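Local coordinates for putative secreted protein (Streptomyces sp. SirexAA-E, PDB 4PEY) that hydrolyses laminarin and laminarioligosaccharides by exo-acting cleavage of beta-1,3-glucan chains, producing glucose and laminaribiose, at residues W402-G407 with E413-D418. The protein carries 1 engineered substitution. Residues are numbered along the deposited sequence; the frame is centred on the assembly and turned at random.
Sequences WRADHG and ETNRAD. With BGC (beta-D-glucopyranose), chain B.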
ATOM      1  N   TRP A 402      -7.852  -4.896  -2.578  1.00  9.81           N
ATOM      2  CA  TRP A 402      -7.767  -6.321  -2.901  1.00  9.88           C
ATOM      3  C   TRP A 402      -9.066  -7.074  -2.693  1.00 10.24           C
ATOM      4  O   TRP A 402      -9.506  -7.258  -1.555  1.00 10.38           O
ATOM      5  CB  TRP A 402      -6.665  -6.953  -2.043  1.00 10.26           C
ATOM      6  CG  TRP A 402      -6.357  -8.432  -2.226  1.00 10.61           C
ATOM      7  CD1 TRP A 402      -5.690  -9.012  -3.274  1.00 12.02           C
ATOM      8  CD2 TRP A 402      -6.616  -9.485  -1.287  1.00 10.69           C
ATOM      9  NE1 TRP A 402      -5.533 -10.368  -3.049  1.00 10.59           N
ATOM     10  CE2 TRP A 402      -6.098 -10.682  -1.840  1.00 10.34           C
ATOM     11  CE3 TRP A 402      -7.244  -9.537  -0.035  1.00 11.88           C
ATOM     12  CZ2 TRP A 402      -6.185 -11.908  -1.179  1.00 11.16           C
ATOM     13  CZ3 TRP A 402      -7.340 -10.757   0.610  1.00 12.13           C
ATOM     14  CH2 TRP A 402      -6.807 -11.925   0.039  1.00 11.40           C
ATOM     15  N   ARG A 403      -9.679  -7.509  -3.792  1.00  9.73           N
ATOM     16  CA  ARG A 403     -10.758  -8.483  -3.701  1.00 10.26           C
ATOM     17  C   ARG A 403     -10.101  -9.852  -3.504  1.00  9.63           C
ATOM     18  O   ARG A 403      -9.268 -10.266  -4.317  1.00 11.88           O
ATOM     19  CB  ARG A 403     -11.652  -8.462  -4.946  1.00 10.28           C
ATOM     20  CG  ARG A 403     -12.662  -9.598  -4.949  1.00 11.01           C
ATOM     21  CD  ARG A 403     -13.664  -9.534  -6.099  1.00 11.71           C
ATOM     22  NE  ARG A 403     -14.459 -10.759  -6.104  1.00 12.00           N
ATOM     23  CZ  ARG A 403     -14.258 -11.796  -6.911  1.00 13.19           C
ATOM     24  NH1 ARG A 403     -13.317 -11.771  -7.850  1.00 13.82           N
ATOM     25  NH2 ARG A 403     -15.017 -12.867  -6.786  1.00 14.66           N
ATOM     26  N   ALA A 404     -10.439 -10.542  -2.414  1.00 10.50           N
ATOM     27  CA  ALA A 404      -9.731 -11.777  -2.056  1.00 10.01           C
ATOM     28  C   ALA A 404      -9.854 -12.856  -3.135  1.00 12.34           C
ATOM     29  O   ALA A 404     -10.948 -13.117  -3.640  1.00 13.84           O
ATOM     30  CB  ALA A 404     -10.242 -12.327  -0.720  1.00 11.85           C
ATOM     31  N   ASP A 405      -8.726 -13.474  -3.474  1.00 11.76           N
ATOM     32  CA  ASP A 405      -8.684 -14.593  -4.416  1.00 12.52           C
ATOM     33  C   ASP A 405      -8.598 -15.937  -3.708  1.00 14.09           C
ATOM     34  O   ASP A 405      -8.724 -16.983  -4.336  1.00 15.74           O
ATOM     35  CB  ASP A 405      -7.474 -14.458  -5.328  1.00 13.60           C
ATOM     36  CG  ASP A 405      -6.189 -14.453  -4.539  1.00 13.09           C
ATOM     37  OD1 ASP A 405      -5.540 -15.519  -4.415  1.00 14.73           O
ATOM     38  OD2 ASP A 405      -5.865 -13.384  -3.981  1.00 14.91           O
ATOM     39  N   HIS A 406      -8.335 -15.904  -2.405  1.00 13.98           N
ATOM     40  CA  HIS A 406      -8.231 -17.128  -1.616  1.00 14.49           C
ATOM     41  C   HIS A 406      -8.678 -16.826  -0.193  1.00 13.52           C
ATOM     42  O   HIS A 406      -8.832 -15.661   0.174  1.00 13.88           O
ATOM     43  CB  HIS A 406      -6.800 -17.685  -1.639  1.00 12.84           C
ATOM     44  CG  HIS A 406      -5.787 -16.780  -1.010  1.00 12.69           C
ATOM     45  ND1 HIS A 406      -5.107 -15.812  -1.721  1.00 12.53           N
ATOM     46  CD2 HIS A 406      -5.327 -16.703   0.263  1.00 14.36           C
ATOM     47  CE1 HIS A 406      -4.285 -15.169  -0.910  1.00 13.71           C
ATOM     48  NE2 HIS A 406      -4.401 -15.687   0.301  1.00 14.02           N
ATOM     49  N   GLY A 407      -8.897 -17.873   0.598  1.00 15.18           N
ATOM     50  CA  GLY A 407      -9.405 -17.718   1.945  1.00 14.80           C
ATOM     51  C   GLY A 407     -10.849 -18.169   2.059  1.00 16.09           C
ATOM     52  O   GLY A 407     -11.355 -18.913   1.212  1.00 19.94           O
ATOM     53  N   GLU A 413     -19.667 -14.609  -6.905  1.00 16.04           N
ATOM     54  CA  GLU A 413     -20.738 -13.830  -6.305  0.53 16.50           C
ATOM     55  C   GLU A 413     -20.550 -13.676  -4.793  1.00 16.55           C
ATOM     56  O   GLU A 413     -20.873 -12.628  -4.249  1.00 14.84           O
ATOM     57  CB  GLU A 413     -22.103 -14.445  -6.636  0.53 19.32           C
ATOM     58  CG  GLU A 413     -22.575 -14.127  -8.065  0.53 21.48           C
ATOM     59  CD  GLU A 413     -22.441 -12.639  -8.427  0.53 23.19           C
ATOM     60  OE1 GLU A 413     -23.232 -11.809  -7.915  0.53 21.61           O
ATOM     61  OE2 GLU A 413     -21.537 -12.297  -9.227  0.53 23.60           O
ATOM     62  N   THR A 414     -19.976 -14.675  -4.128  1.00 15.82           N
ATOM     63  CA  THR A 414     -19.820 -14.644  -2.668  1.00 16.05           C
ATOM     64  C   THR A 414     -19.048 -13.423  -2.153  1.00 14.39           C
ATOM     65  O   THR A 414     -19.469 -12.799  -1.168  1.00 16.28           O
ATOM     66  CB  THR A 414     -19.142 -15.933  -2.170  1.00 16.66           C
ATOM     67  OG1 THR A 414     -19.935 -17.057  -2.578  1.00 20.23           O
ATOM     68  CG2 THR A 414     -19.013 -15.940  -0.645  1.00 17.98           C
ATOM     69  N   ASN A 415     -17.945 -13.062  -2.805  1.00 13.26           N
ATOM     70  CA  ASN A 415     -17.293 -11.802  -2.452  1.00 12.10           C
ATOM     71  C   ASN A 415     -17.178 -10.866  -3.658  1.00 11.67           C
ATOM     72  O   ASN A 415     -16.142 -10.242  -3.896  1.00 12.45           O
ATOM     73  CB  ASN A 415     -15.913 -12.027  -1.780  1.00 11.90           C
ATOM     74  CG  ASN A 415     -14.817 -12.503  -2.734  1.00 13.57           C
ATOM     75  OD1 ASN A 415     -15.063 -13.266  -3.663  1.00 13.23           O
ATOM     76  ND2 ASN A 415     -13.576 -12.074  -2.463  1.00 13.46           N
ATOM     77  N   ARG A 416     -18.276 -10.741  -4.395  1.00 12.00           N
ATOM     78  CA  ARG A 416     -18.345  -9.813  -5.512  0.53 11.69           C
ATOM     79  C   ARG A 416     -17.928  -8.404  -5.099  1.00 11.53           C
ATOM     80  O   ARG A 416     -18.379  -7.894  -4.063  1.00 12.99           O
ATOM     81  CB  ARG A 416     -19.761  -9.781  -6.081  0.53 12.21           C
ATOM     82  CG  ARG A 416     -19.942  -8.756  -7.176  0.53 11.85           C
ATOM     83  CD  ARG A 416     -21.359  -8.755  -7.703  0.53 13.09           C
ATOM     84  NE  ARG A 416     -21.534  -7.732  -8.721  0.53 12.69           N
ATOM     85  CZ  ARG A 416     -22.688  -7.474  -9.323  0.53 15.20           C
ATOM     86  NH1 ARG A 416     -22.759  -6.519 -10.244  0.53 16.88           N
ATOM     87  NH2 ARG A 416     -23.770  -8.173  -9.002  0.53 17.39           N
ATOM     88  N   ALA A 417     -17.073  -7.789  -5.906  1.00 11.59           N
ATOM     89  CA  ALA A 417     -16.668  -6.400  -5.715  1.00 11.55           C
ATOM     90  C   ALA A 417     -16.351  -5.849  -7.102  1.00 10.80           C
ATOM     91  O   ALA A 417     -15.310  -6.173  -7.677  1.00 12.23           O
ATOM     92  CB  ALA A 417     -15.461  -6.290  -4.767  1.00 12.69           C
ATOM     93  N   ASP A 418     -17.271  -5.067  -7.660  1.00 11.64           N
ATOM     94  CA  ASP A 418     -17.154  -4.669  -9.060  1.00 11.90           C
ATOM     95  C   ASP A 418     -15.992  -3.713  -9.322  1.00 11.89           C
ATOM     96  O   ASP A 418     -15.251  -3.895 -10.281  1.00 12.42           O
ATOM     97  CB  ASP A 418     -18.458  -4.028  -9.553  1.00 14.50           C
ATOM     98  CG  ASP A 418     -19.518  -5.059  -9.927  1.00 15.65           C
ATOM     99  OD1 ASP A 418     -19.192  -6.265 -10.009  1.00 15.29           O
ATOM    100  OD2 ASP A 418     -20.678  -4.654 -10.164  1.00 18.58           O
TER
HETATM  101  C2  BGC B   3      -1.613 -12.121  -6.346  0.51 14.11           C
HETATM  102  C3  BGC B   3      -2.261 -11.949  -4.976  0.51 15.30           C
HETATM  103  C4  BGC B   3      -2.771 -13.293  -4.479  0.51 16.26           C
HETATM  104  C5  BGC B   3      -1.630 -14.296  -4.459  0.51 17.33           C
HETATM  105  C6  BGC B   3      -2.099 -15.643  -3.930  0.51 20.52           C
HETATM  106  C1  BGC B   3      -0.634 -13.297  -6.378  0.51 15.90           C
HETATM  107  O2  BGC B   3      -0.952 -10.915  -6.705  0.51 14.78           O
HETATM  108  O3  BGC B   3      -3.346 -11.050  -5.070  0.51 15.27           O
HETATM  109  O4  BGC B   3      -3.341 -13.163  -3.197  0.51 15.41           O
HETATM  110  O5  BGC B   3      -1.176 -14.463  -5.783  0.51 18.46           O
HETATM  111  O6  BGC B   3      -2.945 -16.249  -4.881  0.51 26.24           O
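The backbone O of Asn415 accepts a hydrogen bond from Arg403 NE at 2.8 Å. The oxygen lies 3° from the guanidinium plane, at its edge, whereas NE stands well above the carbonyl plane of Asn415. Arg403 reaches it with CG anti to the backbone N (chi1 172°) and a chain extended as far as NE, which runs CD past Ala417 CB at 3.9 Å. Farther out, NH1 is hydrogen-bonded to His437 O and NH2 forms a salt bridge with Asp462, so partners on three nitrogens should fix the guanidinium's rotation.

Asn415 returns a second bond: ND2 meets Ala404 O at 3.1 Å, in the carbonyl plane and on a lone pair. Its amide is turned 38° from the guanidinium; ND2 is also bound to Ile375 O, and OD1 takes the N-H of Gly411. Thus both amide ends have partners in this buried contact.

Just beyond Ala404, Asp405 takes up the glucose of chain B, OD2 meeting O4 and OD1 meeting O6, each at 2.7 Å. His406 ND1 points at the same OD1 at 2.7 Å, nearly straight but from above the carboxylate plane. Trp402 NE1 adds a bond to O3 of the glucose at 3.1 Å. The two Asn415 bonds thus tie the end of strand 399-403 to the loop before strand 419-423, while Trp402, Asp405 and His406 form part of the glucan-binding pocket of this family 55 glycoside hydrolase.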